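Local coordinates for mariner Mos1 transposase (Drosophila mauritiana, PDB 4MDB), which catalyses cut-and-paste transposition of the Mos1 transposon, using two divalent metal ions per subunit to cut and rejoin DNA, at residues A[98-101]-A[102-106]; A[140-143]-A[144-148]; A[166-169]-A[170-173]; A[195-199]-A[200-204]. The protein carries 1 engineered substitution. All coordinates share one frame; numbering follows the deposited sequence.

Contact 1: A[98-101]-A[102-106]; sequences RYQQ and QLINL
L103 packs over one face of the Y99 ring, its CG 4.0 Å above the plane and offset toward the rim, while OE1 of Q102 approaches the same ring obliquely, 3.4 Å from Y99 CD1. These residues lie on helix 96-113, which packs beside the sheet of the RNase H-like catalytic domain. The amide of Q102 and the ring of Y99 are turned 72° apart, and the NE2 end of Q102 is held by E86. Y99 itself stacks with H134 and bonds through OH to H128, so L103, H134 and H128 together hold the ring; the Y99 side chain is about 9 Å from a bound magnesium ion. L103 is shared in its turn, since it also touches V139 and L143 of helix 137-146. Along the backbone, ordinary helical bonds join the turns, as from L103 N to Y99 O at 2.9 Å. On the outer side a second side-chain pair spans one turn. Q101, bent at chi2 (54°), carries its amide forward along the helix to N105. Q101 NE2 donates to N105 OD1 at 3.2 Å, the acceptor lying in the amide plane of Q101 but the donor standing 43° out of the carbonyl plane of N105.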
loop_
_atom_site.group_PDB
_atom_site.type_symbol
_atom_site.label_atom_id
_atom_site.label_comp_id
_atom_site.label_asym_id
_atom_site.label_seq_id
_atom_site.Cartn_x
_atom_site.Cartn_y
_atom_site.Cartn_z
ATOM N N ARG A 98 -9.539 -14.046 -2.627
ATOM C CA ARG A 98 -9.946 -12.853 -1.918
ATOM C C ARG A 98 -9.243 -11.647 -2.473
ATOM O O ARG A 98 -9.883 -10.606 -2.600
ATOM C CB ARG A 98 -9.669 -12.933 -0.442
ATOM C CG ARG A 98 -10.321 -11.724 0.255
ATOM C CD ARG A 98 -10.225 -11.826 1.764
ATOM N NE ARG A 98 -10.821 -13.083 2.214
ATOM C CZ ARG A 98 -12.110 -13.240 2.477
ATOM N NH1 ARG A 98 -12.972 -12.211 2.383
ATOM N NH2 ARG A 98 -12.531 -14.438 2.872
ATOM N N TYR A 99 -7.963 -11.784 -2.793
ATOM C CA TYR A 99 -7.203 -10.593 -3.274
ATOM C C TYR A 99 -7.750 -10.188 -4.661
ATOM O O TYR A 99 -7.857 -8.981 -4.951
ATOM C CB TYR A 99 -5.697 -10.821 -3.338
ATOM C CG TYR A 99 -4.927 -9.541 -3.426
ATOM C CD1 TYR A 99 -4.960 -8.643 -2.455
ATOM C CD2 TYR A 99 -4.115 -9.289 -4.511
ATOM C CE1 TYR A 99 -4.209 -7.457 -2.553
ATOM C CE2 TYR A 99 -3.400 -8.101 -4.618
ATOM C CZ TYR A 99 -3.438 -7.228 -3.592
ATOM O OH TYR A 99 -2.675 -6.039 -3.626
ATOM N N GLN A 100 -8.062 -11.185 -5.497
ATOM C CA GLN A 100 -8.596 -10.913 -6.822
ATOM C C GLN A 100 -9.876 -10.129 -6.710
ATOM O O GLN A 100 -10.050 -9.115 -7.384
ATOM C CB GLN A 100 -8.817 -12.253 -7.551
ATOM C CG GLN A 100 -9.555 -12.261 -8.855
ATOM C CD GLN A 100 -9.324 -13.618 -9.500
ATOM O OE1 GLN A 100 -9.582 -14.673 -8.901
ATOM N NE2 GLN A 100 -8.736 -13.600 -10.655
ATOM N N GLN A 101 -10.768 -10.554 -5.819
ATOM C CA GLN A 101 -12.013 -9.856 -5.589
ATOM C C GLN A 101 -11.840 -8.439 -5.000
ATOM O O GLN A 101 -12.540 -7.510 -5.364
ATOM C CB GLN A 101 -12.954 -10.699 -4.722
ATOM C CG GLN A 101 -14.358 -10.211 -4.800
ATOM C CD GLN A 101 -14.853 -10.119 -6.277
ATOM O OE1 GLN A 101 -14.700 -11.058 -7.083
ATOM N NE2 GLN A 101 -15.365 -8.958 -6.636
ATOM N N GLN A 102 -10.871 -8.295 -4.101
ATOM C CA GLN A 102 -10.518 -7.008 -3.633
ATOM C C GLN A 102 -10.085 -6.035 -4.746
ATOM O O GLN A 102 -10.454 -4.879 -4.664
ATOM C CB GLN A 102 -9.422 -7.165 -2.588
ATOM C CG GLN A 102 -9.996 -7.720 -1.258
ATOM C CD GLN A 102 -8.930 -7.890 -0.218
ATOM O OE1 GLN A 102 -7.768 -8.117 -0.556
ATOM N NE2 GLN A 102 -9.294 -7.780 1.048
ATOM N N LEU A 103 -9.251 -6.486 -5.646
ATOM C CA LEU A 103 -8.770 -5.626 -6.724
ATOM C C LEU A 103 -9.933 -5.194 -7.582
ATOM O O LEU A 103 -10.000 -4.043 -7.992
ATOM C CB LEU A 103 -7.711 -6.282 -7.551
ATOM C CG LEU A 103 -6.375 -6.669 -6.894
ATOM C CD1 LEU A 103 -5.519 -7.374 -7.880
ATOM C CD2 LEU A 103 -5.685 -5.414 -6.424
ATOM N N ILE A 104 -10.827 -6.154 -7.871
ATOM C CA ILE A 104 -12.042 -5.800 -8.635
ATOM C C ILE A 104 -12.913 -4.768 -7.914
ATOM O O ILE A 104 -13.380 -3.813 -8.520
ATOM C CB ILE A 104 -12.802 -7.063 -9.037
ATOM C CG1 ILE A 104 -11.996 -7.820 -10.094
ATOM C CG2 ILE A 104 -14.229 -6.730 -9.506
ATOM C CD1 ILE A 104 -12.372 -9.291 -10.252
ATOM N N ASN A 105 -13.131 -4.901 -6.610
ATOM C CA ASN A 105 -13.871 -3.939 -5.852
ATOM C C ASN A 105 -13.160 -2.583 -5.755
ATOM O O ASN A 105 -13.751 -1.565 -5.795
ATOM C CB ASN A 105 -14.114 -4.493 -4.462
ATOM C CG ASN A 105 -14.970 -5.734 -4.504
ATOM O OD1 ASN A 105 -15.641 -5.937 -5.478
ATOM N ND2 ASN A 105 -14.950 -6.568 -3.460
ATOM N N LEU A 106 -11.830 -2.623 -5.628
ATOM C CA LEU A 106 -11.032 -1.426 -5.555
ATOM C C LEU A 106 -11.200 -0.638 -6.853
ATOM O O LEU A 106 -11.282 0.565 -6.801
ATOM C CB LEU A 106 -9.507 -1.778 -5.351
ATOM C CG LEU A 106 -8.467 -0.652 -5.640
ATOM C CD1 LEU A 106 -8.604 0.540 -4.767
ATOM C CD2 LEU A 106 -7.023 -1.179 -5.332
#

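Contact 2: A[140-143]-A[144-148]; sequences RDTL and ETLNW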
loop_
_atom_site.group_PDB
_atom_site.type_symbol
_atom_site.label_atom_id
_atom_site.label_comp_id
_atom_site.label_asym_id
_atom_site.label_seq_id
_atom_site.Cartn_x
_atom_site.Cartn_y
_atom_site.Cartn_z
ATOM N N ARG A 140 -2.404 -12.004 -11.103
ATOM C CA ARG A 140 -1.555 -11.394 -12.150
ATOM C C ARG A 140 -2.442 -11.166 -13.381
ATOM O O ARG A 140 -2.389 -10.099 -13.982
ATOM C CB ARG A 140 -0.318 -12.220 -12.489
ATOM C CG ARG A 140 0.768 -12.123 -11.424
ATOM C CD ARG A 140 2.026 -12.807 -11.927
ATOM N NE ARG A 140 3.064 -12.930 -10.923
ATOM C CZ ARG A 140 4.291 -12.444 -11.042
ATOM N NH1 ARG A 140 4.649 -11.763 -12.131
ATOM N NH2 ARG A 140 5.176 -12.627 -10.064
ATOM N N ASP A 141 -3.299 -12.124 -13.641
ATOM C CA ASP A 141 -4.282 -12.010 -14.787
ATOM C C ASP A 141 -5.221 -10.827 -14.579
ATOM O O ASP A 141 -5.482 -10.003 -15.492
ATOM C CB ASP A 141 -5.091 -13.308 -14.906
ATOM C CG ASP A 141 -4.274 -14.475 -15.495
ATOM O OD1 ASP A 141 -3.076 -14.249 -15.807
ATOM O OD2 ASP A 141 -4.811 -15.619 -15.617
ATOM N N THR A 142 -5.752 -10.727 -13.389
ATOM C CA THR A 142 -6.689 -9.670 -13.083
ATOM C C THR A 142 -6.022 -8.276 -13.230
ATOM O O THR A 142 -6.626 -7.296 -13.733
ATOM C CB THR A 142 -7.291 -9.870 -11.670
ATOM O OG1 THR A 142 -8.139 -11.031 -11.698
ATOM C CG2 THR A 142 -8.034 -8.669 -11.176
ATOM N N LEU A 143 -4.745 -8.146 -12.805
ATOM C CA LEU A 143 -4.057 -6.891 -12.897
ATOM C C LEU A 143 -3.791 -6.535 -14.373
ATOM O O LEU A 143 -3.812 -5.370 -14.686
ATOM C CB LEU A 143 -2.727 -6.887 -12.098
ATOM C CG LEU A 143 -2.961 -6.741 -10.618
ATOM C CD1 LEU A 143 -1.655 -7.196 -9.875
ATOM C CD2 LEU A 143 -3.384 -5.319 -10.148
ATOM N N GLU A 144 -3.499 -7.535 -15.173
ATOM C CA GLU A 144 -3.292 -7.372 -16.647
ATOM C C GLU A 144 -4.596 -6.903 -17.276
ATOM O O GLU A 144 -4.578 -6.035 -18.117
ATOM C CB GLU A 144 -2.974 -8.709 -17.334
ATOM C CG GLU A 144 -1.555 -9.218 -17.292
ATOM C CD GLU A 144 -1.401 -10.568 -18.006
ATOM O OE1 GLU A 144 -0.426 -11.298 -17.696
ATOM O OE2 GLU A 144 -2.242 -10.891 -18.880
ATOM N N THR A 145 -5.703 -7.529 -16.895
ATOM C CA THR A 145 -7.048 -7.162 -17.429
ATOM C C THR A 145 -7.444 -5.728 -16.997
ATOM O O THR A 145 -7.908 -4.902 -17.812
ATOM C CB THR A 145 -8.095 -8.211 -16.984
ATOM O OG1 THR A 145 -7.730 -9.460 -17.618
ATOM C CG2 THR A 145 -9.410 -7.816 -17.485
ATOM N N LEU A 146 -7.242 -5.368 -15.724
ATOM C CA LEU A 146 -7.416 -3.992 -15.251
ATOM C C LEU A 146 -6.432 -3.050 -15.975
ATOM O O LEU A 146 -6.729 -1.907 -16.182
ATOM C CB LEU A 146 -7.166 -3.929 -13.747
ATOM C CG LEU A 146 -8.228 -4.620 -12.858
ATOM C CD1 LEU A 146 -7.721 -4.781 -11.428
ATOM C CD2 LEU A 146 -9.460 -3.738 -12.921
ATOM N N ASN A 147 -5.308 -3.607 -16.339
ATOM C CA ASN A 147 -4.210 -2.948 -17.040
ATOM C C ASN A 147 -3.629 -1.788 -16.266
ATOM O O ASN A 147 -3.356 -0.705 -16.767
ATOM C CB ASN A 147 -4.583 -2.563 -18.439
ATOM C CG ASN A 147 -3.369 -2.632 -19.355
ATOM O OD1 ASN A 147 -2.843 -1.633 -19.765
ATOM N ND2 ASN A 147 -2.867 -3.766 -19.537
ATOM N N TRP A 148 -3.420 -2.054 -14.999
ATOM C CA TRP A 148 -2.619 -1.213 -14.143
ATOM C C TRP A 148 -1.189 -1.593 -14.338
ATOM O O TRP A 148 -0.842 -2.788 -14.425
ATOM C CB TRP A 148 -3.048 -1.427 -12.702
ATOM C CG TRP A 148 -4.530 -1.073 -12.399
ATOM C CD1 TRP A 148 -5.447 -0.399 -13.241
ATOM C CD2 TRP A 148 -5.247 -1.345 -11.199
ATOM N NE1 TRP A 148 -6.615 -0.277 -12.623
ATOM C CE2 TRP A 148 -6.552 -0.842 -11.371
ATOM C CE3 TRP A 148 -4.909 -1.951 -9.987
ATOM C CZ2 TRP A 148 -7.517 -0.901 -10.376
ATOM C CZ3 TRP A 148 -5.930 -2.044 -8.977
ATOM C CH2 TRP A 148 -7.206 -1.533 -9.202
#
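L143 and W148 both place CG beside the backbone N and anti to the carbonyl carbon (chi1 -77° and -61°), and from these positions their side chains cross at about a right angle, with L143 CD2 3.7 Å from W148 CE3. L146, with a similar first torsion, sets its CD1 3.8 Å above the plane of the W148 ring, offset toward the rim. One turn back, T142 and L146 lie side by side, pointing the same way, with T142 CG2 3.9 Å from L146 CD1. The OG1 branch of T142 serves a different purpose, pairing with Q100 of helix 96-113 and with A138 O.

This is the C-terminal end of helix 137-146, where the chain turns into strand 149-150 at the margin of the sheet. N147 adopts a positive phi of 60° and stops the helix; its NH and that of W148 make weak bonds to L143 O. The N147 side chain reaches back, ND2 donating to E144 O at 3.2 Å in the carbonyl plane. Earlier in the turn D141 O takes two bonds from T145, one from N at 2.9 Å and one from OG1 at 3.1 Å.

Carbonyls near a helix end lack some of their usual backbone donors, and the N147 amide supplies one for E144. The carboxylates of D141 and E144 approach to 4.4 Å between OD1 and OE1, which would probably make protonation of either somewhat easier; the partner of D141, R137, forms only a long, weak ion pair.

Contact 3: A[166-169]-A[170-173]; sequences HLFA and SMGH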
loop_
_atom_site.group_PDB
_atom_site.type_symbol
_atom_site.label_atom_id
_atom_site.label_comp_id
_atom_site.label_asym_id
_atom_site.label_seq_id
_atom_site.Cartn_x
_atom_site.Cartn_y
_atom_site.Cartn_z
ATOM N N HIS A 166 4.554 5.357 6.098
ATOM C CA HIS A 166 3.708 6.487 6.319
ATOM C C HIS A 166 2.379 6.158 6.974
ATOM O O HIS A 166 2.127 6.593 8.079
ATOM C CB HIS A 166 3.514 7.258 5.019
ATOM C CG HIS A 166 2.909 8.588 5.198
ATOM N ND1 HIS A 166 3.606 9.667 5.669
ATOM C CD2 HIS A 166 1.630 9.022 4.998
ATOM C CE1 HIS A 166 2.820 10.727 5.708
ATOM N NE2 HIS A 166 1.605 10.353 5.360
ATOM N N LEU A 167 1.511 5.427 6.303
ATOM C CA LEU A 167 0.130 5.272 6.735
ATOM C C LEU A 167 0.032 4.475 8.022
ATOM O O LEU A 167 -0.536 4.977 9.033
ATOM C CB LEU A 167 -0.701 4.613 5.625
ATOM C CG LEU A 167 -2.182 4.457 6.021
ATOM C CD1 LEU A 167 -2.830 5.810 6.026
ATOM C CD2 LEU A 167 -2.903 3.586 5.024
ATOM N N PHE A 168 0.571 3.279 8.025
ATOM C CA PHE A 168 0.490 2.363 9.209
ATOM C C PHE A 168 1.441 2.841 10.313
ATOM O O PHE A 168 1.150 2.609 11.474
ATOM C CB PHE A 168 0.836 0.971 8.833
ATOM C CG PHE A 168 -0.179 0.271 7.939
ATOM C CD1 PHE A 168 -1.563 0.674 7.865
ATOM C CD2 PHE A 168 0.225 -0.744 7.153
ATOM C CE1 PHE A 168 -2.420 0.009 7.050
ATOM C CE2 PHE A 168 -0.631 -1.401 6.312
ATOM C CZ PHE A 168 -2.004 -1.029 6.274
ATOM N N ALA A 169 2.520 3.535 9.996
ATOM C CA ALA A 169 3.428 4.173 10.978
ATOM C C ALA A 169 2.623 5.157 11.842
ATOM O O ALA A 169 2.583 5.050 13.073
ATOM C CB ALA A 169 4.563 4.883 10.275
ATOM N N SER A 170 1.865 6.026 11.199
ATOM C CA SER A 170 0.973 7.004 11.898
ATOM C C SER A 170 -0.137 6.274 12.627
ATOM O O SER A 170 -0.436 6.587 13.793
ATOM C CB SER A 170 0.322 7.924 10.879
ATOM O OG SER A 170 -0.358 8.967 11.531
ATOM N N MET A 171 -0.761 5.315 11.961
ATOM C CA MET A 171 -1.964 4.581 12.491
ATOM C C MET A 171 -1.573 3.749 13.692
ATOM O O MET A 171 -2.266 3.693 14.692
ATOM C CB MET A 171 -2.528 3.647 11.453
ATOM C CG MET A 171 -3.928 3.108 11.772
ATOM S SD MET A 171 -4.447 1.768 10.750
ATOM C CE MET A 171 -4.706 2.738 9.253
ATOM N N GLY A 172 -0.417 3.120 13.611
ATOM C CA GLY A 172 0.006 2.283 14.727
ATOM C C GLY A 172 0.159 2.988 16.056
ATOM O O GLY A 172 -0.176 2.424 17.120
ATOM N N HIS A 173 0.624 4.236 16.029
ATOM C CA HIS A 173 0.681 5.015 17.264
ATOM C C HIS A 173 -0.677 5.281 17.866
ATOM O O HIS A 173 -0.861 5.182 19.090
ATOM C CB HIS A 173 1.483 6.311 17.063
ATOM C CG HIS A 173 2.845 6.075 16.507
ATOM N ND1 HIS A 173 3.736 5.175 17.071
ATOM C CD2 HIS A 173 3.470 6.582 15.415
ATOM C CE1 HIS A 173 4.865 5.184 16.386
ATOM N NE2 HIS A 173 4.723 6.021 15.373
#
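F168 and M171 lie side by side and point the same way, the thioether methyl meeting the edge of the aromatic ring near its plane, with M171 CE 4.0 Å from F168 CD1. M171 runs out extended and then bends at chi3 (-72°), which folds CE back beside F168. Its sulfur makes an oblique Met-aromatic contact, SD being 5.4 Å from the F168 centroid and 68° off the ring normal. CE also comes, more loosely, to 4.4 Å from L167 CG. L73 of the sheet and W193 and F194 of helix 183-196 also touch M171.

Helix 162-175 carries D164, one of the three aspartates of the DDD motif in this RNase H-like domain, and F168 lies one turn further on. Its side chain comes to about 4 Å of a bound magnesium ion and of the side chains of D36 and D164, so F168 probably helps line the metal site.

A wider pi-type turn occurs at 166-168, but from H166 O onward the bonds are those of an alpha helix, including G172 N to F168 O at 2.7 Å. On the outer side H173, a residue important for base-specific DNA binding, turns its ring back toward the preceding turn. H173 CD2 is a close 2.9 Å from A169 O, a C-H contact oblique to the ring; NE2 is not placed to hydrogen-bond to that oxygen.

Contact 4: A[195-199]-A[200-204]; sequences AAKDD and EFYWR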
loop_
_atom_site.group_PDB
_atom_site.type_symbol
_atom_site.label_atom_id
_atom_site.label_comp_id
_atom_site.label_asym_id
_atom_site.label_seq_id
_atom_site.Cartn_x
_atom_site.Cartn_y
_atom_site.Cartn_z
ATOM N N ALA A 195 -10.547 9.876 7.833
ATOM C CA ALA A 195 -11.242 11.055 7.307
ATOM C C ALA A 195 -10.721 12.302 7.965
ATOM O O ALA A 195 -10.754 13.402 7.388
ATOM C CB ALA A 195 -12.718 10.888 7.587
ATOM N N ALA A 196 -10.160 12.128 9.144
ATOM C CA ALA A 196 -9.596 13.224 9.915
ATOM C C ALA A 196 -8.236 13.720 9.418
ATOM O O ALA A 196 -7.827 14.827 9.730
ATOM C CB ALA A 196 -9.516 12.875 11.400
ATOM N N LYS A 197 -7.519 12.876 8.673
ATOM C CA LYS A 197 -6.274 13.283 8.042
ATOM C C LYS A 197 -6.609 14.140 6.875
ATOM O O LYS A 197 -7.443 13.735 6.061
ATOM C CB LYS A 197 -5.553 12.036 7.455
ATOM C CG LYS A 197 -5.093 11.108 8.553
ATOM C CD LYS A 197 -4.051 11.729 9.442
ATOM C CE LYS A 197 -3.331 10.635 10.229
ATOM N NZ LYS A 197 -2.468 11.202 11.294
ATOM N N ASP A 198 -5.894 15.251 6.774
ATOM C CA ASP A 198 -6.043 16.170 5.660
ATOM C C ASP A 198 -5.438 15.588 4.395
ATOM O O ASP A 198 -4.589 14.690 4.446
ATOM C CB ASP A 198 -5.341 17.483 5.976
ATOM C CG ASP A 198 -6.033 18.262 7.104
ATOM O OD1 ASP A 198 -7.245 18.007 7.398
ATOM O OD2 ASP A 198 -5.361 19.109 7.699
ATOM N N ASP A 199 -5.870 16.111 3.257
ATOM C CA ASP A 199 -5.361 15.684 1.961
ATOM C C ASP A 199 -3.820 15.730 1.969
ATOM O O ASP A 199 -3.153 14.875 1.385
ATOM C CB ASP A 199 -5.928 16.562 0.803
ATOM C CG ASP A 199 -7.428 16.391 0.576
ATOM O OD1 ASP A 199 -8.085 15.464 1.096
ATOM O OD2 ASP A 199 -7.993 17.199 -0.202
ATOM N N GLU A 200 -3.239 16.704 2.666
ATOM C CA GLU A 200 -1.803 16.918 2.664
ATOM C C GLU A 200 -1.022 15.734 3.286
ATOM O O GLU A 200 0.100 15.441 2.872
ATOM C CB GLU A 200 -1.512 18.219 3.431
ATOM C CG GLU A 200 -2.029 19.511 2.757
ATOM C CD GLU A 200 -3.599 19.786 2.735
ATOM O OE1 GLU A 200 -4.061 20.465 1.829
ATOM O OE2 GLU A 200 -4.405 19.383 3.590
ATOM N N PHE A 201 -1.599 15.077 4.281
ATOM C CA PHE A 201 -0.957 13.921 4.909
ATOM C C PHE A 201 -0.785 12.793 3.888
ATOM O O PHE A 201 0.269 12.130 3.873
ATOM C CB PHE A 201 -1.883 13.431 6.016
ATOM C CG PHE A 201 -1.543 12.092 6.572
ATOM C CD1 PHE A 201 -0.607 11.951 7.583
ATOM C CD2 PHE A 201 -2.135 10.938 6.055
ATOM C CE1 PHE A 201 -0.353 10.692 8.110
ATOM C CE2 PHE A 201 -1.858 9.703 6.572
ATOM C CZ PHE A 201 -0.924 9.579 7.564
ATOM N N TYR A 202 -1.810 12.570 3.061
ATOM C CA TYR A 202 -1.758 11.504 2.043
ATOM C C TYR A 202 -0.764 11.858 0.957
ATOM O O TYR A 202 0.077 11.023 0.530
ATOM C CB TYR A 202 -3.145 11.216 1.483
ATOM C CG TYR A 202 -4.050 10.643 2.527
ATOM C CD1 TYR A 202 -3.917 9.330 2.944
ATOM C CD2 TYR A 202 -5.030 11.424 3.162
ATOM C CE1 TYR A 202 -4.720 8.771 3.917
ATOM C CE2 TYR A 202 -5.859 10.848 4.115
ATOM C CZ TYR A 202 -5.723 9.539 4.501
ATOM O OH TYR A 202 -6.594 8.976 5.473
ATOM N N TRP A 203 -0.820 13.141 0.536
ATOM C CA TRP A 203 0.103 13.642 -0.465
ATOM C C TRP A 203 1.575 13.466 0.001
ATOM O O TRP A 203 2.381 12.936 -0.745
ATOM C CB TRP A 203 -0.207 15.094 -0.815
ATOM C CG TRP A 203 0.528 15.665 -1.970
ATOM C CD1 TRP A 203 0.128 15.638 -3.272
ATOM C CD2 TRP A 203 1.788 16.246 -1.951
ATOM N NE1 TRP A 203 1.078 16.218 -4.081
ATOM C CE2 TRP A 203 2.130 16.577 -3.293
ATOM C CE3 TRP A 203 2.682 16.529 -0.950
ATOM C CZ2 TRP A 203 3.327 17.195 -3.610
ATOM C CZ3 TRP A 203 3.922 17.179 -1.310
ATOM C CH2 TRP A 203 4.214 17.440 -2.578
ATOM N N ARG A 204 1.868 13.883 1.200
ATOM C CA ARG A 204 3.236 13.744 1.720
ATOM C C ARG A 204 3.727 12.286 1.718
ATOM O O ARG A 204 4.877 11.984 1.361
ATOM C CB ARG A 204 3.354 14.391 3.099
ATOM C CG ARG A 204 3.332 15.927 3.084
ATOM C CD ARG A 204 3.694 16.485 4.483
ATOM N NE ARG A 204 2.596 16.276 5.403
ATOM C CZ ARG A 204 1.633 17.169 5.651
ATOM N NH1 ARG A 204 1.653 18.375 5.070
ATOM N NH2 ARG A 204 0.649 16.854 6.504
#
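The carbonyl oxygen of D199 receives two backbone N-H groups, a sound bond from W203 N at 3.0 Å and a weak one from Y202 N at 3.2 Å. Just before it D198 O accepts F201 N at 3.0 Å, an i to i+3 bond in the first turn of helix 199-207.

The side chains meet mainly at K197 and two aromatic residues. Bent at chi2 (-64°), K197 lays its methylene chain over one face of F201: CD lies 3.8 Å from the ring centroid and only 9° off the normal, a CH-pi contact over the face. NZ then swings off-centre, 4.4 Å from the same centroid, for a cation-pi interaction, and is hydrogen-bonded to S170 OG of helix 162-175. Against the other aromatic residue, K197 CB comes within 3.6 Å of Y202 CE2, the side chains crossing at about a right angle. Y202 in turn has F201 CD2 over the centre of one ring face, and its OH reaches F194 O.

On the solvent side the carboxylates of D198 and E200 approach without pairing, OD2 to OE2 at 4.2 Å, with planes nearly perpendicular; both residues are exposed, so solvent can probably screen the like charges. The short extended link K197-D198 thus joins helix 183-196 to helix 199-207 in the helical C-terminal part of the RNase H-like catalytic domain.

The four contacts follow one another along the chain and form two pairs. Contacts 1 and 2 sit on helices 96-113 and 137-146, their centres 11 Å apart, and touch directly through side chains of both helices. Contacts 3 and 4, with centres 13 Å apart, belong to helices 162-175, 183-196 and 199-207 and also touch. Between the pairs centres are 23 to 29 Å apart, and contact 3 lies on the opposite side of the chain's centre from contacts 1 and 2. Helices thus pack on separate sides of the central mixed sheet, whose strand 32-42 supplies D36, placing contact 3 beside the metal site and contact 1 farther from it.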